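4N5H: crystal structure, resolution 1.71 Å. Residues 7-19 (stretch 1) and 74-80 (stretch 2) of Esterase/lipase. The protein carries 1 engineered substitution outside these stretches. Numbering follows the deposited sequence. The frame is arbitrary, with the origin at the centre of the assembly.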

ATOM      1  N   MET A   7     -29.302 -20.564  -9.759  1.00 38.25           N
ATOM      2  CA  MET A   7     -29.019 -20.812  -8.366  1.00 38.98           C
ATOM      3  C   MET A   7     -27.501 -20.562  -8.112  1.00 29.77           C
ATOM      4  O   MET A   7     -27.159 -19.929  -7.098  1.00 30.08           O
ATOM      5  N   LEU A   8     -26.642 -21.016  -9.024  1.00 27.70           N
ATOM      6  CA  LEU A   8     -25.216 -20.797  -8.887  1.00 32.05           C
ATOM      7  C   LEU A   8     -24.924 -19.324  -8.898  1.00 33.82           C
ATOM      8  O   LEU A   8     -24.098 -18.814  -8.112  1.00 26.58           O
ATOM      9  N   ALA A   9     -25.592 -18.593  -9.801  1.00 29.30           N
ATOM     10  CA  ALA A   9     -25.383 -17.150  -9.881  1.00 30.37           C
ATOM     11  C   ALA A   9     -25.804 -16.419  -8.608  1.00 28.54           C
ATOM     12  O   ALA A   9     -25.119 -15.478  -8.186  1.00 31.69           O
ATOM     13  N   LYS A  10     -26.840 -16.882  -7.937  1.00 27.09           N
ATOM     14  CA  LYS A  10     -27.246 -16.317  -6.662  1.00 29.58           C
ATOM     15  C   LYS A  10     -26.212 -16.572  -5.503  1.00 26.23           C
ATOM     16  O   LYS A  10     -25.923 -15.689  -4.660  1.00 26.25           O
ATOM     17  N   VAL A  11     -25.755 -17.812  -5.452  1.00 24.98           N
ATOM     18  CA  VAL A  11     -24.732 -18.174  -4.459  1.00 24.33           C
ATOM     19  C   VAL A  11     -23.485 -17.353  -4.706  1.00 25.36           C
ATOM     20  O   VAL A  11     -22.949 -16.741  -3.776  1.00 23.37           O
ATOM     21  N   GLN A  12     -23.020 -17.282  -5.961  1.00 22.70           N
ATOM     22  CA  GLN A  12     -21.808 -16.496  -6.262  1.00 28.27           C
ATOM     23  C   GLN A  12     -21.970 -15.006  -5.978  1.00 28.88           C
ATOM     24  O   GLN A  12     -21.005 -14.376  -5.546  1.00 27.10           O
ATOM     25  N   ALA A  13     -23.171 -14.434  -6.136  1.00 28.39           N
ATOM     26  CA  ALA A  13     -23.383 -13.021  -5.764  1.00 28.60           C
ATOM     27  C   ALA A  13     -23.289 -12.822  -4.250  1.00 26.51           C
ATOM     28  O   ALA A  13     -22.777 -11.780  -3.802  1.00 33.29           O
ATOM     29  N   SER A  14     -23.797 -13.770  -3.467  1.00 25.62           N
ATOM     30  CA  SER A  14     -23.716 -13.690  -2.008  1.00 25.58           C
ATOM     31  C   SER A  14     -22.243 -13.715  -1.646  1.00 23.28           C
ATOM     32  O   SER A  14     -21.787 -12.897  -0.850  1.00 22.18           O
ATOM     33  N   TRP A  15     -21.483 -14.655  -2.224  1.00 21.43           N
ATOM     34  CA  TRP A  15     -20.054 -14.701  -1.868  1.00 20.00           C
ATOM     35  C   TRP A  15     -19.257 -13.545  -2.392  1.00 21.34           C
ATOM     36  O   TRP A  15     -18.279 -13.155  -1.808  1.00 19.76           O
ATOM     37  N   ALA A  16     -19.631 -12.935  -3.533  1.00 19.31           N
ATOM     38  CA  ALA A  16     -18.973 -11.705  -3.979  1.00 22.31           C
ATOM     39  C   ALA A  16     -19.204 -10.546  -2.980  1.00 21.49           C
ATOM     40  O   ALA A  16     -18.309  -9.741  -2.741  1.00 22.82           O
ATOM     41  N   GLN A  17     -20.368 -10.463  -2.393  1.00 21.39           N
ATOM     42  CA  GLN A  17     -20.609  -9.467  -1.351  1.00 26.47           C
ATOM     43  C   GLN A  17     -19.732  -9.742  -0.131  1.00 25.42           C
ATOM     44  O   GLN A  17     -19.144  -8.830   0.439  1.00 25.74           O
ATOM     45  N   THR A  18     -19.676 -10.981   0.290  1.00 21.99           N
ATOM     46  CA  THR A  18     -18.764 -11.354   1.392  1.00 22.42           C
ATOM     47  C   THR A  18     -17.339 -10.969   1.100  1.00 21.01           C
ATOM     48  O   THR A  18     -16.611 -10.404   1.964  1.00 21.93           O
ATOM     49  N   ALA A  19     -16.907 -11.278  -0.120  1.00 19.23           N
ATOM     50  CA  ALA A  19     -15.543 -10.958  -0.629  1.00 18.11           C
ATOM     51  C   ALA A  19     -15.192  -9.484  -0.498  1.00 19.55           C
ATOM     52  O   ALA A  19     -14.112  -9.158  -0.081  1.00 18.37           O
ATOM     53  N   GLY A  74     -12.938 -21.260   6.050  1.00 13.11           N
ATOM     54  CA  GLY A  74     -14.316 -21.343   5.664  1.00 13.45           C
ATOM     55  C   GLY A  74     -14.651 -20.577   4.384  1.00 14.56           C
ATOM     56  O   GLY A  74     -13.759 -20.297   3.566  1.00 15.24           O
ATOM     57  N   GLY A  75     -15.928 -20.294   4.199  1.00 13.77           N
ATOM     58  CA  GLY A  75     -16.459 -19.723   2.979  1.00 14.61           C
ATOM     59  C   GLY A  75     -17.481 -20.584   2.265  1.00 14.35           C
ATOM     60  O   GLY A  75     -17.626 -20.527   1.017  1.00 14.86           O
ATOM     61  N   GLY A  76     -18.257 -21.301   3.025  1.00 16.10           N
ATOM     62  CA  GLY A  76     -19.393 -21.987   2.446  1.00 15.27           C
ATOM     63  C   GLY A  76     -19.112 -23.025   1.417  1.00 16.53           C
ATOM     64  O   GLY A  76     -19.978 -23.343   0.560  1.00 16.57           O
ATOM     65  N   TRP A  77     -17.878 -23.553   1.362  1.00 13.37           N
ATOM     66  CA  TRP A  77     -17.398 -24.499   0.334  1.00 14.63           C
ATOM     67  C   TRP A  77     -17.216 -23.987  -1.086  1.00 14.69           C
ATOM     68  O   TRP A  77     -16.576 -24.642  -1.921  1.00 13.71           O
ATOM     69  N   PHE A  78     -17.693 -22.736  -1.298  1.00 16.27           N
ATOM     70  CA  PHE A  78     -17.720 -22.050  -2.587  1.00 14.66           C
ATOM     71  C   PHE A  78     -16.742 -20.886  -2.711  1.00 14.43           C
ATOM     72  O   PHE A  78     -16.515 -20.331  -3.787  1.00 15.42           O
ATOM     73  N   TYR A  79     -16.100 -20.528  -1.590  1.00 14.35           N
ATOM     74  CA  TYR A  79     -15.372 -19.254  -1.479  1.00 14.24           C
ATOM     75  C   TYR A  79     -14.137 -19.460  -0.614  1.00 12.87           C
ATOM     76  O   TYR A  79     -14.118 -20.214   0.361  1.00 13.89           O
ATOM     77  N   GLY A  80     -13.108 -18.698  -0.958  1.00 13.33           N
ATOM     78  CA  GLY A  80     -11.941 -18.558  -0.063  1.00 12.43           C
ATOM     79  C   GLY A  80     -10.681 -19.102  -0.703  1.00 13.97           C
ATOM     80  O   GLY A  80     -10.675 -19.720  -1.770  1.00 16.14           O
TER

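This is a mainly apolar contact in which one side of a helix packs on a glycine-rich loop, with no direct hydrogen bond between the two stretches and two waters bridging them. The helical stretch 7-19 turns Val11, Trp15 and Thr18 toward the loop. The loop answers with Phe78 and Tyr79.

Trp15 has chi1 m, and its indole touches four loop residues. Gly75 lies over one face of the ring, with Gly75 C 3.4 Å from Trp15 CH2. Gly76 CA is 3.5 Å from Trp15 CZ2. A CB on Gly76 would come to 2.2 Å from Trp15 CZ2, a clash, so this indole position leaves no room for a CB on Gly76. The positive phi of Gly76 also favours glycine. Trp15 NE1 is hydrogen-bonded elsewhere in the structure.

Tyr79, chi1 t, places CB 3.6 Å from Trp15 CE3. Its ring runs nearly parallel to the six-membered ring of Trp15, with planes at 14°. The rings are slid apart and barely overlap, with centroids 5.5 Å apart. Further along the helix, Ala19 CB meets Tyr79 CE2 at 3.7 Å, and Thr18 CG2 (chi1 m) lies 4.2 Å from Tyr79 CE1.

Phe78, chi1 m, points toward the helix, and its ring meets Leu8, Val11 and Gln12. Val11, chi1 t, sets CG1 over the Phe78 ring face in a CH-pi contact, 3.9 Å from the centroid. Leu8 (t, p) points sideways, but its end comes nearer, bringing CD1 to 3.9 Å from Phe78 CE2. Trp15 CD1 packs against Phe78 CB at 3.9 Å.

Gln12 (m, m) also starts sideways. Its OE1 sits at the Phe78 ring edge, 4.2 Å from Phe78 CD2. Its NE2 donates to water 1 (2.7 Å to the water O), which donates to Phe78 O (2.7 Å from the water O). Water 2 donates to Ala19 O (3.0 Å from the water O) and weakly to Tyr79 OH (3.3 Å from the water O).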

ATOM      1  CB  MET A   7     -29.396 -22.224  -7.950  1.00 41.07           C
ATOM      2  CG  MET A   7     -30.866 -22.438  -7.640  1.00 52.74           C
ATOM      3  SD  MET A   7     -31.241 -24.118  -7.009  1.00 68.41           S
ATOM      4  CE  MET A   7     -30.740 -25.217  -8.350  1.00 53.83           C
ATOM      5  CB  LEU A   8     -24.443 -21.501  -9.961  1.00 30.03           C
ATOM      6  CG  LEU A   8     -22.944 -21.273  -9.972  1.00 33.22           C
ATOM      7  CD1 LEU A   8     -22.369 -21.810  -8.657  1.00 30.61           C
ATOM      8  CD2 LEU A   8     -22.264 -21.949 -11.170  1.00 38.88           C
ATOM      9  CB  ALA A   9     -26.036 -16.553 -11.160  1.00 32.68           C
ATOM     10  CB  LYS A  10     -28.539 -16.932  -6.243  1.00 35.04           C
ATOM     11  CG  LYS A  10     -29.748 -16.188  -6.821  1.00 47.11           C
ATOM     12  CD  LYS A  10     -30.990 -16.471  -6.000  1.00 50.16           C
ATOM     13  CE  LYS A  10     -30.665 -16.290  -4.512  1.00 56.19           C
ATOM     14  NZ  LYS A  10     -31.773 -15.661  -3.741  1.00 59.89           N
ATOM     15  CB  VAL A  11     -24.411 -19.682  -4.551  1.00 26.79           C
ATOM     16  CG1 VAL A  11     -23.181 -20.032  -3.701  1.00 24.45           C
ATOM     17  CG2 VAL A  11     -25.569 -20.493  -4.043  1.00 27.33           C
ATOM     18  CB  GLN A  12     -21.274 -16.744  -7.683  1.00 33.76           C
ATOM     19  CG  GLN A  12     -20.989 -18.206  -7.978  1.00 36.63           C
ATOM     20  CD  GLN A  12     -19.774 -18.798  -7.266  1.00 45.41           C
ATOM     21  OE1 GLN A  12     -19.188 -19.784  -7.774  1.00 47.17           O
ATOM     22  NE2 GLN A  12     -19.369 -18.212  -6.101  1.00 44.64           N
ATOM     23  CB  ALA A  13     -24.772 -12.510  -6.225  1.00 32.88           C
ATOM     24  CB  SER A  14     -24.370 -14.831  -1.291  1.00 28.34           C
ATOM     25  OG  SER A  14     -25.775 -14.842  -1.543  1.00 40.11           O
ATOM     26  CB  TRP A  15     -19.439 -16.097  -2.222  1.00 17.72           C
ATOM     27  CG  TRP A  15     -20.008 -17.085  -1.349  1.00 16.85           C
ATOM     28  CD1 TRP A  15     -20.907 -18.098  -1.692  1.00 18.86           C
ATOM     29  CD2 TRP A  15     -19.774 -17.264   0.059  1.00 17.90           C
ATOM     30  NE1 TRP A  15     -21.295 -18.770  -0.587  1.00 19.88           N
ATOM     31  CE2 TRP A  15     -20.576 -18.334   0.492  1.00 20.45           C
ATOM     32  CE3 TRP A  15     -18.944 -16.633   0.988  1.00 18.12           C
ATOM     33  CZ2 TRP A  15     -20.631 -18.736   1.836  1.00 20.06           C
ATOM     34  CZ3 TRP A  15     -18.987 -17.037   2.312  1.00 19.40           C
ATOM     35  CH2 TRP A  15     -19.834 -18.103   2.711  1.00 18.84           C
ATOM     36  CB  ALA A  16     -19.460 -11.282  -5.400  1.00 23.57           C
ATOM     37  CB  GLN A  17     -22.061  -9.424  -0.969  1.00 30.40           C
ATOM     38  CG  GLN A  17     -22.415  -8.323  -0.015  1.00 48.37           C
ATOM     39  CD  GLN A  17     -23.893  -8.395   0.306  1.00 64.08           C
ATOM     40  OE1 GLN A  17     -24.692  -8.849  -0.541  1.00 71.13           O
ATOM     41  NE2 GLN A  17     -24.269  -7.995   1.527  1.00 66.22           N
ATOM     42  CB  THR A  18     -18.866 -12.853   1.622  1.00 26.78           C
ATOM     43  OG1 THR A  18     -20.183 -13.088   2.077  1.00 27.86           O
ATOM     44  CG2 THR A  18     -17.913 -13.293   2.693  1.00 22.07           C
ATOM     45  CB  ALA A  19     -15.358 -11.338  -2.051  1.00 19.77           C
ATOM     46  CB  TRP A  77     -18.191 -25.863   0.403  1.00 15.29           C
ATOM     47  CG  TRP A  77     -18.435 -26.526   1.719  1.00 14.05           C
ATOM     48  CD1 TRP A  77     -17.593 -27.363   2.368  1.00 14.13           C
ATOM     49  CD2 TRP A  77     -19.565 -26.388   2.584  1.00 14.58           C
ATOM     50  NE1 TRP A  77     -18.103 -27.757   3.517  1.00 14.05           N
ATOM     51  CE2 TRP A  77     -19.326 -27.192   3.705  1.00 13.74           C
ATOM     52  CE3 TRP A  77     -20.785 -25.685   2.490  1.00 17.30           C
ATOM     53  CZ2 TRP A  77     -20.249 -27.330   4.780  1.00 17.02           C
ATOM     54  CZ3 TRP A  77     -21.698 -25.824   3.487  1.00 18.38           C
ATOM     55  CH2 TRP A  77     -21.434 -26.643   4.662  1.00 18.24           C
ATOM     56  CB  PHE A  78     -19.141 -21.440  -2.837  1.00 15.62           C
ATOM     57  CG  PHE A  78     -20.169 -22.412  -3.391  1.00 18.83           C
ATOM     58  CD1 PHE A  78     -20.943 -23.183  -2.538  1.00 20.37           C
ATOM     59  CD2 PHE A  78     -20.361 -22.515  -4.774  1.00 20.54           C
ATOM     60  CE1 PHE A  78     -21.944 -24.048  -3.018  1.00 22.43           C
ATOM     61  CE2 PHE A  78     -21.348 -23.408  -5.249  1.00 21.30           C
ATOM     62  CZ  PHE A  78     -22.089 -24.159  -4.383  1.00 20.38           C
ATOM     63  CB  TYR A  79     -16.244 -18.160  -0.853  1.00 14.59           C
ATOM     64  CG  TYR A  79     -15.599 -16.886  -0.448  1.00 13.94           C
ATOM     65  CD1 TYR A  79     -15.297 -16.636   0.852  1.00 14.96           C
ATOM     66  CD2 TYR A  79     -15.180 -15.982  -1.377  1.00 15.24           C
ATOM     67  CE1 TYR A  79     -14.669 -15.484   1.231  1.00 17.32           C
ATOM     68  CE2 TYR A  79     -14.495 -14.835  -1.039  1.00 16.89           C
ATOM     69  CZ  TYR A  79     -14.236 -14.576   0.304  1.00 17.80           C
ATOM     70  OH  TYR A  79     -13.549 -13.411   0.740  1.00 17.96           O
TER
HETATM   71  O   HOH W   1     -17.070 -17.864  -4.763  1.00 31.74           O
HETATM   72  O   HOH W   2     -11.777 -10.896  -0.581  1.00 39.76           O